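Local coordinates for putative superoxide reductase (Thermotoga maritima, PDB 3QZB), which probably reduces superoxide to hydrogen peroxide at a mononuclear iron centre, with electrons delivered by rubredoxin, at the interface of chains A and B. Numbering follows the deposited sequence. Chains: chain A/B, Putative superoxide reductase.

The interface of chains A and B. Residues chain A 72, 74, 81, 114-117; chain B 93, 100-103.
In this desulfoferrodoxin-family protein, an immunoglobulin-like beta-sandwich, strand 103-106 and the loop before it reach from chain B onto the edge of the chain A sandwich, forming part of a two-fold symmetric interface whose biological relevance the structure alone does not show. B:Val103 pairs with A:Leu115 in an antiparallel beta bridge, at the end of strand 108-115. B:Ala102 hides most surface here, 106 Å². Its methyl is enclosed by A:Pro74, the rim of the A:Phe72 ring and A:Arg117, whose guanidinium lays one face over it, with CB of B:Ala102 3.8 Å above the plane and off-centre. B:Val103 (55 Å²) splits its branches: CG2, anti to the backbone N, lies alongside A:Leu115 and touches its CD2 at 3.6 Å, while CG1, in the crowded position (chi1 52°), meets A:Phe72 CD2 and A:Tyr81 CB. The same A:Leu115 CD2 caps the A:Phe72 ring over its centre, probably steadying the surface against which the valine packs.

The backbone N of A:Asn116 donates to B:Ala102 O (2.9 Å) from above the carbonyl plane. The A:Asn116 side chain, with CG between backbone N and carbonyl carbon, turns ND2 toward B:Gly101 O at 2.9 Å. This bond is nearly straight (167° at H) and on a carbonyl lone pair. A:Asn116 OD1 binds water 2, which also contacts NH1 of A:Arg117 (2.7 Å) and the B:Ile100 carbonyl; water 1 makes a second link from NH1 to that carbonyl. An alanine at A:Asn116 would lose the bonds to B:Gly101 O and water 2 and would probably loosen the 100-102 loop. A bend at chi3 (-61°) brings the A:Arg117 guanidinium back over this loop, with water 2 and B:Ile100 O in plane at its edge.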
# COMPACT_ATOMS: atom_id res chain seq x y z
N PHE A 72 -14.86 1.69 7.16
CA PHE A 72 -16.19 1.39 7.66
C PHE A 72 -16.23 1.74 9.14
O PHE A 72 -15.37 1.30 9.91
CB PHE A 72 -16.55 -0.06 7.45
CG PHE A 72 -17.95 -0.40 7.85
CD1 PHE A 72 -19.04 0.11 7.16
CD2 PHE A 72 -18.24 -1.20 8.95
CE1 PHE A 72 -20.35 -0.18 7.52
CE2 PHE A 72 -19.53 -1.47 9.30
CZ PHE A 72 -20.58 -0.98 8.59
N PRO A 74 -18.66 1.23 12.25
CA PRO A 74 -19.89 0.57 12.68
C PRO A 74 -20.63 1.44 13.70
O PRO A 74 -20.01 1.94 14.65
CB PRO A 74 -19.41 -0.73 13.31
CG PRO A 74 -17.97 -0.90 12.88
CD PRO A 74 -17.47 0.50 12.71
N TYR A 81 -12.52 1.03 10.59
CA TYR A 81 -11.84 -0.11 10.09
C TYR A 81 -11.51 0.13 8.64
O TYR A 81 -12.38 0.53 7.87
CB TYR A 81 -12.66 -1.42 10.27
CG TYR A 81 -13.04 -1.60 11.72
CD1 TYR A 81 -12.21 -2.22 12.60
CD2 TYR A 81 -14.14 -0.96 12.23
CE1 TYR A 81 -12.52 -2.28 13.97
CE2 TYR A 81 -14.44 -1.02 13.55
CZ TYR A 81 -13.64 -1.70 14.43
OH TYR A 81 -13.92 -1.74 15.79
N LYS A 114 -18.56 -7.72 2.99
CA LYS A 114 -19.67 -8.37 3.69
C LYS A 114 -19.78 -7.67 5.03
O LYS A 114 -18.80 -7.61 5.78
CB LYS A 114 -19.40 -9.84 3.86
CG LYS A 114 -19.36 -10.65 2.61
CD LYS A 114 -19.02 -12.08 2.89
CE LYS A 114 -19.06 -13.01 1.71
NZ LYS A 114 -18.88 -14.42 2.18
N LEU A 115 -20.96 -7.12 5.32
CA LEU A 115 -21.20 -6.38 6.54
C LEU A 115 -22.18 -7.12 7.44
O LEU A 115 -23.16 -7.70 6.97
CB LEU A 115 -21.79 -4.99 6.27
CG LEU A 115 -20.99 -4.10 5.34
CD1 LEU A 115 -21.79 -2.88 4.97
CD2 LEU A 115 -19.63 -3.79 5.91
N ASN A 116 -21.96 -7.07 8.74
CA ASN A 116 -22.96 -7.64 9.61
C ASN A 116 -23.55 -6.75 10.63
O ASN A 116 -24.41 -7.18 11.39
CB ASN A 116 -22.51 -8.97 10.14
CG ASN A 116 -21.33 -8.81 10.98
OD1 ASN A 116 -21.43 -8.34 12.10
ND2 ASN A 116 -20.18 -9.20 10.47
N ARG A 117 -23.18 -5.47 10.58
CA ARG A 117 -23.84 -4.45 11.34
C ARG A 117 -23.89 -3.16 10.53
O ARG A 117 -22.99 -2.89 9.75
CB ARG A 117 -23.12 -4.14 12.70
CG ARG A 117 -22.73 -5.36 13.57
CD ARG A 117 -22.53 -5.06 15.04
NE ARG A 117 -21.47 -4.10 15.34
CZ ARG A 117 -20.23 -4.40 15.71
NH1 ARG A 117 -19.71 -5.62 15.60
NH2 ARG A 117 -19.51 -3.44 16.19
N GLU B 93 -11.88 -8.87 12.42
CA GLU B 93 -11.20 -8.54 13.65
C GLU B 93 -11.98 -7.57 14.47
O GLU B 93 -12.59 -6.66 13.91
CB GLU B 93 -9.87 -7.87 13.32
CG GLU B 93 -9.06 -8.68 12.35
CD GLU B 93 -9.25 -8.30 10.89
OE1 GLU B 93 -10.22 -7.60 10.55
OE2 GLU B 93 -8.44 -8.76 10.06
N ILE B 100 -15.70 -11.91 14.97
CA ILE B 100 -17.04 -11.37 15.31
C ILE B 100 -17.10 -9.85 15.01
O ILE B 100 -18.04 -9.18 15.44
CB ILE B 100 -17.55 -11.73 16.74
CG1 ILE B 100 -16.61 -11.07 17.75
CG2 ILE B 100 -17.74 -13.32 16.96
CD1 ILE B 100 -17.21 -11.24 19.22
N GLY B 101 -16.18 -9.31 14.22
CA GLY B 101 -16.28 -7.91 13.83
C GLY B 101 -17.35 -7.67 12.75
O GLY B 101 -17.95 -8.59 12.16
N ALA B 102 -17.58 -6.40 12.48
CA ALA B 102 -18.68 -5.97 11.62
C ALA B 102 -18.41 -6.08 10.13
O ALA B 102 -19.37 -5.93 9.38
CB ALA B 102 -19.03 -4.54 11.95
N VAL B 103 -17.15 -6.23 9.72
CA VAL B 103 -16.84 -6.00 8.30
C VAL B 103 -15.74 -6.93 7.81
O VAL B 103 -14.71 -7.18 8.48
CB VAL B 103 -16.49 -4.54 7.99
CG1 VAL B 103 -15.40 -3.98 8.92
CG2 VAL B 103 -16.16 -4.28 6.52
O HOH W 1 -17.74 -7.04 17.37
O HOH W 2 -20.31 -8.07 14.51